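PDB 4JIU: proabylysin from Pyrococcus abyssi, which probably acts, once its zymogen form is activated, as a zinc-dependent peptidase of the compact, soluble minigluzincin type. Local coordinates for residues D11-Q16 against I57-L62; R17-R22 against A63-E68; A31-S34 against T39-L42; P44-L47 against E53-Y56. The protein carries 1 engineered substitution. All coordinates share one frame; numbering follows the deposited sequence.

Contact 1: D11-Q16 against I57-L62; sequences DILGYQ and ILIHEL. With ZN (zinc ion), chain B.
L13 pushes its forked end into the shallow groove between I59 and L62, two residues one turn apart on helix 51-67. The two prongs divide the work. CD1 comes up beside the base of the second leucine, with L13 CD1 3.7 Å from L62 CB. The branch point faces the isoleucine tip, with L13 CG 4.1 Å from I59 CD1, and L13 CD2 lies equally far from that same methyl. With CG beside the backbone N (chi1 -60°), the fork extends off the last turn of helix 2-13 toward the groove. I59 supplies the other wall by bending: its second torsion of -72° carries CD1 out to L13, although CB itself is not aimed that way. Cutting L13 back to an alanine is likely to open a gap between I59 and L62 and leave the isoleucine's CD1 less confined. The helix facing L13 carries the HExxH zinc-binding sequence, and H60 leaves it away from this packing, its NE2 2.0 Å from the zinc ion. G14 ends helix 2-13 as the C-prime residue of a Schellman motif: the Y15 N to K10 O bond spans a weak inner bond from G14 N to D11 O. The turn brings the Y15 ring round to L62, whose methyl, in one of two modelled conformers, sits at the ring edge, near its plane (Y15 CD2 to L62 CD2, 4.4 Å). Y15 OH is hydrogen-bonded to R17 NH1. Across the turn, Q16 NE2 donates to the anti lone pair of D11 OD1 at 3.2 Å, bent to 143° at the hydrogen, while A9 lies against both I59 and L62.

Contact 2: R17-R22 against A63-E68; sequences RPVKVR and AHLKAE. With ZN (zinc ion), chain B.
L65 reaches from the last turns of helix 51-67 between R17 and V19, and each part of it has its own neighbour. At the root, L65 CB lies 4.1 Å from R17 NH1. CG, set beside the backbone N (chi1 -71°), then splits the chain in two. L65 CD1 meets V19 tip to tip, facing both valine methyls from one side, 4.0 Å from V19 CG2 and as far from V19 CG1. L65 CD2 swings to the arginine, 4.0 Å from R17 NH1, with the guanidinium turned obliquely to it. R17 gets there on a fully extended chain (chi1 179°) that runs at about a right angle to the leucine. The same NH1 donates to a water lying in the guanidinium plane at its edge, and the water in turn donates to L65 O at 3.0 Å. Y15 OH and, for NH2, F35 O further fix the flat group. The helix is the HExxH helix of the zinc site: H64 binds the metal through NE2 at 2.0 Å, while its ND1 is hydrogen-bonded to T69 O. E68, with positive phi, is the C-prime residue of the Schellman motif that closes it. On the other side, P18 centres an inverse gamma turn, with V19 N bonded to R17 O at 2.8 Å, just ahead of strand 20-23, and V19 also packs on I40.

Contact 3: A31-S34 against T39-L42; sequences ARVS and TITL
V33 and I40 stand next to each other on one face of a two-strand antiparallel hairpin, and their side chains cross obliquely, with V33 CG1 4.1 Å from I40 CG1. Further along that face A31 meets L42: the leucine's end leans over so that L42 CD2 comes 3.8 Å from A31 CB. Both are non-hydrogen-bonded pairs, and the face they form packs on helix 51-67, through A31 and V33, and on helix 2-13, through I40 and L42. The short strand axes run at 159°, close to antiparallel. Alternating with these, the hydrogen-bonded pairs R32 with T41 and S34 with T39 exchange two backbone bonds each; T41 N to R32 O measures 2.9 Å and lies nearly along the C=O axis, whereas the S34 N donor to T39 O is tilted 31° out of the carbonyl plane. Strand 31-34 is an outer strand of the sheet, and A31 shares backbone bonding with V105, whose carbonyl oxygen binds the zinc. Gluzincins use such an edge strand to align peptide substrate, so a C-terminal residue held here is consistent with self-blocking in the zymogen. The opposite face is polar. T39 OG1 sits between its own backbone N and carbonyl carbon (chi1 63°) and presses on the neighbouring strand, 3.2 Å from S34 CB. One water links the threonine hydroxyls, 2.9 Å from T39 OG1 and 2.7 Å from T41 OG1, with a weak third bond to R32 O. The aliphatic part of R32 runs beside T41 (R32 CG to T41 CB, 4.3 Å), while S34 OG accepts from Y37 N.

Contact 4: P44-L47 against E53-Y56; sequences PAVL and EMFY
The link from the sheet's strand 39-42 to the zinc-binding helix 51-67 begins with a 3-10 turn, and here V46 and L47 of that turn meet M54 of the helix. The turn is defined by a bond from L47 N to P44 O of 3.0 Å, and A45 N is tied to D43 OD1 just ahead of it. M54 approaches chiefly the turn's backbone: M54 CG is 3.3 Å from V46 O, and M54 SD is 3.7 Å from that same oxygen. The chain is straight as far as sulfur (chi2 -173°) and then bends, which carries CE aside; the sulfur also lies 4.0 Å from L47 O. The methionine was modelled in two conformers, and the distances given here for its side chain are those of one of them, so its exact fit is less certain. A looser apolar touch, V46 CG1 to M54 CG at 4.4 Å, completes the contact. M54 also packs on L49 and on L5 of helix 2-13, while further along the helix Y56 OH is hydrogen-bonded to ND1 of the zinc ligand H60. The contact is local packing at the strand-to-helix connection that leads into the HExxH helix of a gluzincin-type peptidase.

Contacts 1, 2 and 4 all use helix 51-67, taken in turn from its early part (contact 4) to its C-terminal end (contact 2). Contacts 1 and 2 have centres 7 Å apart and each holds one zinc-binding histidine of the HExxH sequence; contacts 2 and 4 are 16 Å apart by centres and do not touch. Contact 3 reaches both of the first two: E61 OE1 lies 3.3 Å from V33 CG1, and L65 CD2 lies 3.5 Å from S34 O. The V33 side chain is about 8 Å from the zinc, that of V46 in contact 4 about 13 Å. Contact 4 joins contact 1 through I57 CD1 and V46 CG1, 3.9 Å apart.

Contact 1: D11-Q16 against I57-L62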
loop_
_atom_site.group_PDB
_atom_site.type_symbol
_atom_site.label_atom_id
_atom_site.label_comp_id
_atom_site.label_asym_id
_atom_site.label_seq_id
_atom_site.Cartn_x
_atom_site.Cartn_y
_atom_site.Cartn_z
ATOM N N ASP A 11 -11.492 -6.084 -0.353
ATOM C CA ASP A 11 -12.843 -6.204 0.231
ATOM C C ASP A 11 -13.194 -4.977 1.057
ATOM O O ASP A 11 -14.307 -4.425 0.967
ATOM C CB ASP A 11 -12.927 -7.502 1.009
ATOM C CG ASP A 11 -12.991 -8.764 0.180
ATOM O OD1 ASP A 11 -13.108 -8.778 -1.073
ATOM O OD2 ASP A 11 -12.906 -9.856 0.779
ATOM N N ILE A 12 -12.229 -4.510 1.871
ATOM C CA ILE A 12 -12.543 -3.341 2.704
ATOM C C ILE A 12 -12.728 -2.078 1.899
ATOM O O ILE A 12 -13.584 -1.248 2.190
ATOM C CB ILE A 12 -11.485 -3.188 3.809
ATOM C CG1 ILE A 12 -11.557 -4.362 4.776
ATOM C CG2 ILE A 12 -11.625 -1.879 4.554
ATOM C CD1 ILE A 12 -10.399 -4.352 5.730
ATOM N N LEU A 13 -11.865 -1.917 0.887
ATOM C CA LEU A 13 -11.974 -0.710 0.072
ATOM C C LEU A 13 -13.164 -0.815 -0.865
ATOM O O LEU A 13 -13.597 0.192 -1.438
ATOM C CB LEU A 13 -10.714 -0.386 -0.727
ATOM C CG LEU A 13 -9.423 -0.141 0.041
ATOM C CD1 LEU A 13 -8.350 0.366 -0.927
ATOM C CD2 LEU A 13 -9.631 0.828 1.146
ATOM N N GLY A 14 -13.672 -2.024 -1.093
ATOM C CA GLY A 14 -14.714 -2.201 -2.119
ATOM C C GLY A 14 -14.183 -1.992 -3.523
ATOM O O GLY A 14 -14.788 -1.287 -4.355
ATOM N N TYR A 15 -13.081 -2.696 -3.788
ATOM C CA TYR A 15 -12.324 -2.476 -5.035
ATOM C C TYR A 15 -12.042 -3.812 -5.719
ATOM O O TYR A 15 -10.947 -4.337 -5.473
ATOM C CB TYR A 15 -11.030 -1.768 -4.732
ATOM C CG TYR A 15 -10.353 -1.182 -5.942
ATOM C CD1 TYR A 15 -10.991 -0.282 -6.787
ATOM C CD2 TYR A 15 -9.047 -1.497 -6.262
ATOM C CE1 TYR A 15 -10.364 0.259 -7.888
ATOM C CE2 TYR A 15 -8.400 -0.954 -7.347
ATOM C CZ TYR A 15 -9.059 -0.074 -8.186
ATOM O OH TYR A 15 -8.369 0.451 -9.256
ATOM N N GLN A 16 -12.937 -4.257 -6.538
ATOM C CA GLN A 16 -12.811 -5.572 -7.158
ATOM C C GLN A 16 -12.227 -5.401 -8.524
ATOM O O GLN A 16 -12.945 -5.223 -9.528
ATOM C CB GLN A 16 -14.142 -6.293 -7.152
ATOM C CG GLN A 16 -14.712 -6.593 -5.750
ATOM C CD GLN A 16 -13.764 -7.238 -4.777
ATOM O OE1 GLN A 16 -13.020 -8.181 -5.075
ATOM N NE2 GLN A 16 -13.777 -6.753 -3.524
ATOM N N ILE A 57 0.941 -0.822 3.578
ATOM C CA ILE A 57 1.487 -0.626 2.249
ATOM C C ILE A 57 0.481 -1.025 1.170
ATOM O O ILE A 57 0.309 -0.305 0.193
ATOM C CB ILE A 57 2.840 -1.362 2.100
ATOM C CG1 ILE A 57 3.884 -0.734 3.036
ATOM C CG2 ILE A 57 3.276 -1.370 0.649
ATOM C CD1 ILE A 57 5.113 -1.530 3.199
ATOM N N LEU A 58 -0.136 -2.189 1.323
ATOM C CA LEU A 58 -1.122 -2.630 0.355
ATOM C C LEU A 58 -2.280 -1.670 0.260
ATOM O O LEU A 58 -2.761 -1.363 -0.842
ATOM C CB LEU A 58 -1.580 -4.047 0.684
ATOM C CG LEU A 58 -0.522 -5.127 0.462
ATOM C CD1 LEU A 58 -1.064 -6.476 0.921
ATOM C CD2 LEU A 58 -0.060 -5.243 -0.962
ATOM N N ILE A 59 -2.820 -1.217 1.398
ATOM C CA ILE A 59 -3.921 -0.272 1.415
ATOM C C ILE A 59 -3.498 1.041 0.770
ATOM O O ILE A 59 -4.304 1.597 -0.016
ATOM C CB ILE A 59 -4.451 -0.089 2.837
ATOM C CG1 ILE A 59 -5.245 -1.301 3.346
ATOM C CG2 ILE A 59 -5.258 1.204 2.968
ATOM C CD1 ILE A 59 -6.599 -1.479 2.698
ATOM N N HIS A 60 -2.324 1.541 1.088
ATOM C CA HIS A 60 -1.828 2.780 0.511
ATOM C C HIS A 60 -1.764 2.665 -0.988
ATOM O O HIS A 60 -2.203 3.560 -1.740
ATOM C CB HIS A 60 -0.481 3.106 1.161
ATOM C CG HIS A 60 0.119 4.387 0.655
ATOM N ND1 HIS A 60 0.220 5.505 1.450
ATOM C CD2 HIS A 60 0.686 4.791 -0.505
ATOM C CE1 HIS A 60 0.793 6.505 0.792
ATOM N NE2 HIS A 60 1.064 6.086 -0.447
ATOM N N GLU A 61 -1.151 1.581 -1.464
ATOM C CA GLU A 61 -1.004 1.435 -2.913
ATOM C C GLU A 61 -2.345 1.191 -3.632
ATOM O O GLU A 61 -2.611 1.764 -4.666
ATOM C CB GLU A 61 0.028 0.384 -3.242
ATOM C CG GLU A 61 1.417 0.702 -2.713
ATOM C CD GLU A 61 1.978 2.020 -3.182
ATOM O OE1 GLU A 61 1.607 2.610 -4.200
ATOM O OE2 GLU A 61 2.888 2.510 -2.447
ATOM N N LEU A 62 -3.223 0.391 -3.020
ATOM C CA LEU A 62 -4.543 0.180 -3.557
ATOM C C LEU A 62 -5.322 1.502 -3.576
ATOM O O LEU A 62 -6.092 1.731 -4.517
ATOM C CB LEU A 62 -5.381 -0.846 -2.788
ATOM C CG LEU A 62 -4.989 -2.293 -3.011
ATOM C CD1 LEU A 62 -5.683 -3.182 -2.007
ATOM C CD2 LEU A 62 -5.308 -2.761 -4.427
HETATM ZN ZN ZN B . 1.547 7.205 -2.009
#

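Contact 2: R17-R22 against A63-E68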
loop_
_atom_site.group_PDB
_atom_site.type_symbol
_atom_site.label_atom_id
_atom_site.label_comp_id
_atom_site.label_asym_id
_atom_site.label_seq_id
_atom_site.Cartn_x
_atom_site.Cartn_y
_atom_site.Cartn_z
ATOM N N ARG A 17 -10.933 -5.402 -8.541
ATOM C CA ARG A 17 -10.105 -5.310 -9.724
ATOM C C ARG A 17 -9.016 -6.363 -9.554
ATOM O O ARG A 17 -8.507 -6.500 -8.425
ATOM C CB ARG A 17 -9.446 -3.972 -9.861
ATOM C CG ARG A 17 -8.536 -3.766 -11.042
ATOM C CD ARG A 17 -7.928 -2.362 -10.962
ATOM N NE ARG A 17 -7.036 -2.120 -12.099
ATOM C CZ ARG A 17 -6.419 -0.974 -12.316
ATOM N NH1 ARG A 17 -6.543 -0.005 -11.436
ATOM N NH2 ARG A 17 -5.650 -0.795 -13.364
ATOM N N PRO A 18 -8.596 -7.022 -10.613
ATOM C CA PRO A 18 -7.573 -8.082 -10.509
ATOM C C PRO A 18 -6.156 -7.546 -10.436
ATOM O O PRO A 18 -5.308 -7.776 -11.290
ATOM C CB PRO A 18 -7.815 -8.896 -11.797
ATOM C CG PRO A 18 -8.267 -7.877 -12.764
ATOM C CD PRO A 18 -9.191 -7.004 -11.957
ATOM N N VAL A 19 -5.909 -6.805 -9.364
ATOM C CA VAL A 19 -4.593 -6.181 -9.117
ATOM C C VAL A 19 -3.605 -7.296 -8.840
ATOM O O VAL A 19 -3.868 -8.190 -8.026
ATOM C CB VAL A 19 -4.740 -5.200 -7.926
ATOM C CG1 VAL A 19 -3.356 -4.696 -7.548
ATOM C CG2 VAL A 19 -5.689 -4.092 -8.284
ATOM N N LYS A 20 -2.471 -7.231 -9.482
ATOM C CA LYS A 20 -1.414 -8.204 -9.342
ATOM C C LYS A 20 -0.283 -7.639 -8.499
ATOM O O LYS A 20 0.147 -6.520 -8.748
ATOM C CB LYS A 20 -0.871 -8.626 -10.717
ATOM C CG LYS A 20 -1.898 -9.034 -11.711
ATOM C CD LYS A 20 -2.754 -10.209 -11.284
ATOM C CE LYS A 20 -3.836 -10.494 -12.357
ATOM N NZ LYS A 20 -4.693 -11.619 -11.929
ATOM N N VAL A 21 0.208 -8.439 -7.597
ATOM C CA VAL A 21 1.350 -8.070 -6.770
ATOM C C VAL A 21 2.627 -8.697 -7.336
ATOM O O VAL A 21 2.665 -9.907 -7.626
ATOM C CB VAL A 21 1.154 -8.449 -5.291
ATOM C CG1 VAL A 21 2.406 -8.100 -4.498
ATOM C CG2 VAL A 21 -0.013 -7.707 -4.680
ATOM N N ARG A 22 3.645 -7.912 -7.526
ATOM C CA ARG A 22 4.951 -8.337 -7.968
ATOM C C ARG A 22 5.965 -7.971 -6.935
ATOM O O ARG A 22 5.896 -6.916 -6.325
ATOM C CB ARG A 22 5.350 -7.632 -9.277
ATOM C CG ARG A 22 4.760 -8.427 -10.414
ATOM C CD ARG A 22 3.448 -7.765 -10.823
ATOM N NE ARG A 22 3.262 -8.417 -12.114
ATOM C CZ ARG A 22 4.040 -8.048 -13.160
ATOM N NH1 ARG A 22 3.854 -8.682 -14.293
ATOM N NH2 ARG A 22 4.949 -7.069 -13.074
ATOM N N ALA A 63 -5.144 2.360 -2.578
ATOM C CA ALA A 63 -5.796 3.642 -2.543
ATOM C C ALA A 63 -5.377 4.519 -3.702
ATOM O O ALA A 63 -6.196 5.248 -4.277
ATOM C CB ALA A 63 -5.558 4.340 -1.199
ATOM N N HIS A 64 -4.115 4.447 -4.110
ATOM C CA HIS A 64 -3.667 5.179 -5.310
ATOM C C HIS A 64 -4.473 4.721 -6.505
ATOM O O HIS A 64 -4.984 5.498 -7.301
ATOM C CB HIS A 64 -2.181 4.972 -5.568
ATOM C CG HIS A 64 -1.297 5.869 -4.785
ATOM N ND1 HIS A 64 -1.355 7.250 -4.926
ATOM C CD2 HIS A 64 -0.309 5.612 -3.898
ATOM C CE1 HIS A 64 -0.440 7.766 -4.105
ATOM N NE2 HIS A 64 0.222 6.808 -3.448
ATOM N N LEU A 65 -4.566 3.416 -6.683
ATOM C CA LEU A 65 -5.243 2.827 -7.818
ATOM C C LEU A 65 -6.724 3.185 -7.786
ATOM O O LEU A 65 -7.296 3.575 -8.830
ATOM C CB LEU A 65 -5.070 1.313 -7.831
ATOM C CG LEU A 65 -3.682 0.818 -8.176
ATOM C CD1 LEU A 65 -3.640 -0.721 -8.003
ATOM C CD2 LEU A 65 -3.231 1.206 -9.548
ATOM N N LYS A 66 -7.377 3.039 -6.655
ATOM C CA LYS A 66 -8.811 3.295 -6.568
ATOM C C LYS A 66 -9.157 4.759 -6.747
ATOM O O LYS A 66 -10.116 5.095 -7.410
ATOM C CB LYS A 66 -9.317 2.786 -5.253
ATOM C CG LYS A 66 -10.859 2.839 -5.207
ATOM C CD LYS A 66 -11.283 2.217 -3.867
ATOM C CE LYS A 66 -12.769 1.938 -3.851
ATOM N NZ LYS A 66 -13.473 3.257 -3.760
ATOM N N ALA A 67 -8.432 5.633 -6.054
ATOM C CA ALA A 67 -8.639 7.068 -6.168
ATOM C C ALA A 67 -8.121 7.632 -7.467
ATOM O O ALA A 67 -8.403 8.803 -7.779
ATOM C CB ALA A 67 -8.041 7.776 -4.947
ATOM N N GLU A 68 -7.359 6.881 -8.239
ATOM C CA GLU A 68 -6.873 7.220 -9.563
ATOM C C GLU A 68 -6.024 8.474 -9.517
ATOM O O GLU A 68 -6.139 9.407 -10.288
ATOM C CB GLU A 68 -8.015 7.321 -10.586
ATOM C CG GLU A 68 -8.737 5.965 -10.768
ATOM C CD GLU A 68 -9.767 6.009 -11.854
ATOM O OE1 GLU A 68 -10.532 6.987 -11.831
ATOM O OE2 GLU A 68 -9.886 5.101 -12.692
HETATM ZN ZN ZN B . 1.547 7.205 -2.009
HETATM O O HOH W 1 -5.964 2.812 -11.357
#

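Contact 3: A31-S34 against T39-L42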
loop_
_atom_site.group_PDB
_atom_site.type_symbol
_atom_site.label_atom_id
_atom_site.label_comp_id
_atom_site.label_asym_id
_atom_site.label_seq_id
_atom_site.Cartn_x
_atom_site.Cartn_y
_atom_site.Cartn_z
ATOM N N ALA A 31 7.623 0.445 -2.542
ATOM C CA ALA A 31 6.390 0.018 -3.201
ATOM C C ALA A 31 5.933 1.077 -4.153
ATOM O O ALA A 31 6.076 2.263 -3.891
ATOM C CB ALA A 31 5.324 -0.239 -2.157
ATOM N N ARG A 32 5.311 0.608 -5.244
ATOM C CA ARG A 32 4.713 1.537 -6.208
ATOM C C ARG A 32 3.619 0.803 -6.999
ATOM O O ARG A 32 3.506 -0.401 -6.851
ATOM C CB ARG A 32 5.755 2.094 -7.144
ATOM C CG ARG A 32 6.322 1.008 -8.044
ATOM C CD ARG A 32 7.309 1.532 -9.033
ATOM N NE ARG A 32 7.959 0.510 -9.828
ATOM C CZ ARG A 32 9.229 0.484 -10.177
ATOM N NH1 ARG A 32 10.111 1.430 -9.843
ATOM N NH2 ARG A 32 9.756 -0.494 -10.919
ATOM N N VAL A 33 2.820 1.525 -7.745
ATOM C CA VAL A 33 1.781 0.946 -8.576
ATOM C C VAL A 33 2.025 1.238 -10.047
ATOM O O VAL A 33 2.721 2.155 -10.454
ATOM C CB VAL A 33 0.369 1.449 -8.216
ATOM C CG1 VAL A 33 0.079 1.111 -6.748
ATOM C CG2 VAL A 33 0.147 2.896 -8.529
ATOM N N SER A 34 1.305 0.442 -10.854
ATOM C CA SER A 34 1.006 0.776 -12.239
ATOM C C SER A 34 -0.527 0.948 -12.368
ATOM O O SER A 34 -1.275 -0.027 -12.168
ATOM C CB SER A 34 1.420 -0.295 -13.236
ATOM O OG SER A 34 0.947 -0.010 -14.529
ATOM N N THR A 39 -1.112 -3.100 -11.176
ATOM C CA THR A 39 -0.140 -3.871 -10.417
ATOM C C THR A 39 0.339 -3.048 -9.218
ATOM O O THR A 39 0.330 -1.819 -9.230
ATOM C CB THR A 39 1.081 -4.293 -11.244
ATOM O OG1 THR A 39 1.797 -3.103 -11.680
ATOM C CG2 THR A 39 0.668 -5.123 -12.458
ATOM N N ILE A 40 0.768 -3.791 -8.226
ATOM C CA ILE A 40 1.491 -3.257 -7.069
ATOM C C ILE A 40 2.837 -3.972 -7.032
ATOM O O ILE A 40 2.841 -5.204 -6.992
ATOM C CB ILE A 40 0.738 -3.451 -5.760
ATOM C CG1 ILE A 40 -0.644 -2.796 -5.756
ATOM C CG2 ILE A 40 1.650 -3.006 -4.613
ATOM C CD1 ILE A 40 -1.538 -3.158 -4.603
ATOM N N THR A 41 3.929 -3.238 -7.086
ATOM C CA THR A 41 5.262 -3.824 -6.964
ATOM C C THR A 41 5.826 -3.474 -5.616
ATOM O O THR A 41 5.808 -2.315 -5.193
ATOM C CB THR A 41 6.137 -3.288 -8.103
ATOM O OG1 THR A 41 5.564 -3.641 -9.372
ATOM C CG2 THR A 41 7.517 -3.921 -8.029
ATOM N N LEU A 42 6.332 -4.503 -4.910
ATOM C CA LEU A 42 6.846 -4.392 -3.582
ATOM C C LEU A 42 8.311 -4.817 -3.594
ATOM O O LEU A 42 8.640 -5.860 -4.175
ATOM C CB LEU A 42 6.145 -5.348 -2.610
ATOM C CG LEU A 42 4.598 -5.235 -2.563
ATOM C CD1 LEU A 42 4.077 -6.377 -1.716
ATOM C CD2 LEU A 42 4.188 -3.862 -2.091
HETATM O O HOH W 2 3.699 -1.802 -10.002
#

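Contact 4: P44-L47 against E53-Y56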
loop_
_atom_site.group_PDB
_atom_site.type_symbol
_atom_site.label_atom_id
_atom_site.label_comp_id
_atom_site.label_asym_id
_atom_site.label_seq_id
_atom_site.Cartn_x
_atom_site.Cartn_y
_atom_site.Cartn_z
ATOM N N PRO A 44 11.387 -6.716 -1.864
ATOM C CA PRO A 44 11.353 -7.870 -0.995
ATOM C C PRO A 44 11.407 -7.552 0.491
ATOM O O PRO A 44 10.896 -8.360 1.306
ATOM C CB PRO A 44 12.604 -8.661 -1.416
ATOM C CG PRO A 44 12.941 -8.197 -2.776
ATOM C CD PRO A 44 12.374 -6.816 -2.925
ATOM N N ALA A 45 11.976 -6.417 0.878
ATOM C CA ALA A 45 11.986 -6.092 2.305
ATOM C C ALA A 45 10.594 -5.964 2.908
ATOM O O ALA A 45 10.395 -6.169 4.121
ATOM C CB ALA A 45 12.762 -4.799 2.457
ATOM N N VAL A 46 9.621 -5.610 2.116
ATOM C CA VAL A 46 8.259 -5.500 2.642
ATOM C C VAL A 46 7.804 -6.808 3.259
ATOM O O VAL A 46 7.008 -6.786 4.175
ATOM C CB VAL A 46 7.321 -5.058 1.503
ATOM C CG1 VAL A 46 5.838 -5.079 1.870
ATOM C CG2 VAL A 46 7.708 -3.660 1.070
ATOM N N LEU A 47 8.239 -7.957 2.735
ATOM C CA LEU A 47 7.685 -9.264 3.120
ATOM C C LEU A 47 8.103 -9.658 4.511
ATOM O O LEU A 47 7.578 -10.613 5.090
ATOM C CB LEU A 47 8.045 -10.358 2.087
ATOM C CG LEU A 47 7.503 -10.164 0.665
ATOM C CD1 LEU A 47 8.017 -11.291 -0.223
ATOM C CD2 LEU A 47 5.982 -10.061 0.598
ATOM N N GLU A 53 1.939 -3.296 9.121
ATOM C CA GLU A 53 2.757 -2.488 8.231
ATOM C C GLU A 53 2.631 -2.970 6.779
ATOM O O GLU A 53 2.514 -2.159 5.894
ATOM C CB GLU A 53 4.205 -2.478 8.680
ATOM C CG GLU A 53 4.475 -1.894 10.025
ATOM C CD GLU A 53 5.708 -2.362 10.768
ATOM O OE1 GLU A 53 6.445 -3.254 10.316
ATOM O OE2 GLU A 53 5.884 -1.786 11.875
ATOM N N MET A 54 2.672 -4.284 6.581
ATOM C CA MET A 54 2.431 -4.808 5.212
ATOM C C MET A 54 1.047 -4.408 4.714
ATOM O O MET A 54 0.871 -4.029 3.563
ATOM C CB MET A 54 2.543 -6.338 5.221
ATOM C CG MET A 54 3.920 -6.871 5.429
ATOM S SD MET A 54 4.041 -8.674 5.219
ATOM C CE MET A 54 3.948 -9.152 6.935
ATOM N N PHE A 55 0.059 -4.562 5.598
ATOM C CA PHE A 55 -1.305 -4.210 5.223
ATOM C C PHE A 55 -1.387 -2.717 4.880
ATOM O O PHE A 55 -2.077 -2.347 3.936
ATOM C CB PHE A 55 -2.284 -4.566 6.347
ATOM C CG PHE A 55 -3.718 -4.660 5.892
ATOM C CD1 PHE A 55 -4.095 -5.557 4.887
ATOM C CD2 PHE A 55 -4.693 -3.854 6.487
ATOM C CE1 PHE A 55 -5.397 -5.672 4.514
ATOM C CE2 PHE A 55 -6.035 -4.012 6.098
ATOM C CZ PHE A 55 -6.362 -4.906 5.116
ATOM N N TYR A 56 -0.717 -1.865 5.659
ATOM C CA TYR A 56 -0.699 -0.441 5.326
ATOM C C TYR A 56 -0.217 -0.212 3.917
ATOM O O TYR A 56 -0.743 0.571 3.161
ATOM C CB TYR A 56 0.104 0.379 6.380
ATOM C CG TYR A 56 0.139 1.808 5.915
ATOM C CD1 TYR A 56 -1.005 2.603 6.072
ATOM C CD2 TYR A 56 1.177 2.384 5.236
ATOM C CE1 TYR A 56 -1.033 3.877 5.637
ATOM C CE2 TYR A 56 1.134 3.643 4.732
ATOM C CZ TYR A 56 0.011 4.416 4.929
ATOM O OH TYR A 56 -0.074 5.700 4.469
#